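Local coordinates for protein predicted zincin-like metalloprotease (Acidothermus cellulolyticus 11B, PDB 3E11) that is of unknown function but has a zincin-like fold and is predicted to act as a metal-dependent protease, at residues D67-Y72 with K92-E97. Sequence-based numbering, arbitrary orientation.
Sequences DRIIIY and KTVVHE
Strand 67-72, which carries Ile69 and Ile71, runs obliquely antiparallel to helix segment 92-97, which meets it through Thr93, Val94 and Glu97; the axes make an angle of 144° and approach to 9.4 Å. The pairing is the sheet-on-helix core of a zincin-like fold: the strand is the middle one of three, between 32-37 and 47-50, and the helix carries an HExxH sequence (His96, Glu97, His100), consistent with a zincin metal site, although no metal is bound to it here. No hydrogen bond joins the two segments; the contact is made almost wholly by aliphatic carbons. The two isoleucines reach the helix through their CD1 methyls. In Ile69 chi2 is extended (174°), which carries CD1 out to the turn of Val94, where it lies 3.9 Å from the CG1 methyl of Val94 and equally close to that residue's carbonyl O. On its other branch, CG2 of Ile69 meets CB of Glu97 at 4.1 Å. It is the CB end of the glutamate that lies closest to the isoleucine: bent at chi2 (-57°), its chain leads the carboxylate away, and its side chain also touches Tyr49 of strand 47-50. Val94 offers a different methyl to each isoleucine, CG2 lying 3.9 Å from CD1 of Ile71, whose side chain crosses that of the valine at about a right angle. Helix 7-19 packs against the same residues, Leu18 touching Val94 and Phe10 touching Ile71. Thr93 turns its methyl to the strand, while its OG1 hydrogen-bonds to the carbonyl O of Glu89 one turn back. The tightest approach is here, where Ile71 and Thr93 slide past each other in opposite directions and CD1 of Ile71 comes within 3.5 Å of CG2 of Thr93.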
loop_
_atom_site.group_PDB
_atom_site.type_symbol
_atom_site.label_atom_id
_atom_site.label_comp_id
_atom_site.label_asym_id
_atom_site.label_seq_id
_atom_site.Cartn_x
_atom_site.Cartn_y
_atom_site.Cartn_z
ATOM N N ASP A 67 -6.434 10.094 0.582
ATOM C CA ASP A 67 -5.389 9.742 -0.377
ATOM C C ASP A 67 -5.423 8.235 -0.621
ATOM O O ASP A 67 -5.959 7.481 0.191
ATOM C CB ASP A 67 -3.995 10.155 0.131
ATOM C CG ASP A 67 -3.684 11.641 -0.070
ATOM O OD1 ASP A 67 -4.547 12.402 -0.605
ATOM O OD2 ASP A 67 -2.576 12.063 0.327
ATOM N N ARG A 68 -4.831 7.796 -1.723
ATOM C CA ARG A 68 -4.870 6.367 -2.061
ATOM C C ARG A 68 -3.439 5.838 -2.170
ATOM O O ARG A 68 -2.555 6.546 -2.627
ATOM C CB ARG A 68 -5.645 6.135 -3.361
ATOM C CG ARG A 68 -7.137 6.300 -3.208
ATOM C CD ARG A 68 -7.906 6.283 -4.555
ATOM N NE ARG A 68 -9.340 6.301 -4.281
ATOM C CZ ARG A 68 -10.295 5.604 -4.921
ATOM N NH1 ARG A 68 -10.027 4.749 -5.905
ATOM N NH2 ARG A 68 -11.560 5.759 -4.536
ATOM N N ILE A 69 -3.217 4.625 -1.692
ATOM C CA ILE A 69 -2.054 3.863 -2.072
ATOM C C ILE A 69 -2.588 2.688 -2.898
ATOM O O ILE A 69 -3.381 1.871 -2.404
ATOM C CB ILE A 69 -1.253 3.382 -0.866
ATOM C CG1 ILE A 69 -0.591 4.583 -0.152
ATOM C CG2 ILE A 69 -0.181 2.417 -1.286
ATOM C CD1 ILE A 69 0.110 4.200 1.157
ATOM N N ILE A 70 -2.194 2.653 -4.166
ATOM C CA ILE A 70 -2.580 1.546 -5.044
ATOM C C ILE A 70 -1.575 0.427 -4.865
ATOM O O ILE A 70 -0.382 0.699 -4.792
ATOM C CB ILE A 70 -2.636 1.981 -6.507
ATOM C CG1 ILE A 70 -3.447 3.286 -6.672
ATOM C CG2 ILE A 70 -3.236 0.859 -7.367
ATOM C CD1 ILE A 70 -4.848 3.228 -6.139
ATOM N N ILE A 71 -2.058 -0.816 -4.773
ATOM C CA ILE A 71 -1.211 -2.014 -4.636
ATOM C C ILE A 71 -1.516 -2.876 -5.851
ATOM O O ILE A 71 -2.677 -3.071 -6.181
ATOM C CB ILE A 71 -1.508 -2.790 -3.320
ATOM C CG1 ILE A 71 -1.060 -1.977 -2.109
ATOM C CG2 ILE A 71 -0.838 -4.135 -3.287
ATOM C CD1 ILE A 71 0.423 -1.698 -2.006
ATOM N N TYR A 72 -0.475 -3.322 -6.553
ATOM C CA TYR A 72 -0.616 -4.065 -7.824
ATOM C C TYR A 72 -0.499 -5.559 -7.570
ATOM O O TYR A 72 0.566 -6.069 -7.248
ATOM C CB TYR A 72 0.409 -3.577 -8.853
ATOM C CG TYR A 72 0.148 -2.122 -9.193
ATOM C CD1 TYR A 72 -1.016 -1.761 -9.873
ATOM C CD2 TYR A 72 0.979 -1.121 -8.751
ATOM C CE1 TYR A 72 -1.298 -0.433 -10.173
ATOM C CE2 TYR A 72 0.710 0.225 -9.025
ATOM C CZ TYR A 72 -0.434 0.562 -9.731
ATOM O OH TYR A 72 -0.724 1.871 -10.012
ATOM N N LYS A 92 5.311 -4.013 3.182
ATOM C CA LYS A 92 6.542 -3.298 2.917
ATOM C C LYS A 92 6.265 -2.189 1.902
ATOM O O LYS A 92 6.765 -1.090 2.043
ATOM C CB LYS A 92 7.633 -4.240 2.435
ATOM C CG LYS A 92 8.820 -3.560 1.844
ATOM C CD LYS A 92 9.873 -4.568 1.379
ATOM C CE LYS A 92 10.940 -3.852 0.563
ATOM N NZ LYS A 92 12.094 -4.725 0.204
ATOM N N THR A 93 5.426 -2.486 0.924
ATOM C CA THR A 93 5.081 -1.539 -0.128
ATOM C C THR A 93 4.306 -0.320 0.391
ATOM O O THR A 93 4.667 0.817 0.081
ATOM C CB THR A 93 4.301 -2.246 -1.253
ATOM O OG1 THR A 93 5.139 -3.254 -1.819
ATOM C CG2 THR A 93 3.861 -1.262 -2.345
ATOM N N VAL A 94 3.274 -0.571 1.183
ATOM C CA VAL A 94 2.487 0.488 1.823
ATOM C C VAL A 94 3.397 1.374 2.693
ATOM O O VAL A 94 3.339 2.618 2.607
ATOM C CB VAL A 94 1.320 -0.094 2.647
ATOM C CG1 VAL A 94 0.604 1.008 3.398
ATOM C CG2 VAL A 94 0.322 -0.840 1.749
ATOM N N VAL A 95 4.221 0.746 3.542
ATOM C CA VAL A 95 5.106 1.513 4.431
ATOM C C VAL A 95 6.118 2.368 3.642
ATOM O O VAL A 95 6.341 3.554 3.950
ATOM C CB VAL A 95 5.834 0.612 5.443
ATOM C CG1 VAL A 95 6.899 1.401 6.196
ATOM C CG2 VAL A 95 4.831 0.068 6.437
ATOM N N HIS A 96 6.708 1.805 2.599
ATOM C CA HIS A 96 7.559 2.619 1.727
ATOM C C HIS A 96 6.834 3.762 1.063
ATOM O O HIS A 96 7.361 4.877 0.981
ATOM C CB HIS A 96 8.271 1.747 0.688
ATOM C CG HIS A 96 9.386 0.949 1.281
ATOM N ND1 HIS A 96 10.670 0.976 0.791
ATOM C CD2 HIS A 96 9.416 0.150 2.376
ATOM C CE1 HIS A 96 11.431 0.179 1.525
ATOM N NE2 HIS A 96 10.693 -0.330 2.494
ATOM N N GLU A 97 5.625 3.502 0.589
ATOM C CA GLU A 97 4.882 4.527 -0.119
ATOM C C GLU A 97 4.514 5.652 0.832
ATOM O O GLU A 97 4.663 6.819 0.495
ATOM C CB GLU A 97 3.643 3.939 -0.817
ATOM C CG GLU A 97 3.978 3.133 -2.088
ATOM C CD GLU A 97 4.739 3.965 -3.109
ATOM O OE1 GLU A 97 4.457 5.165 -3.237
ATOM O OE2 GLU A 97 5.662 3.436 -3.747
#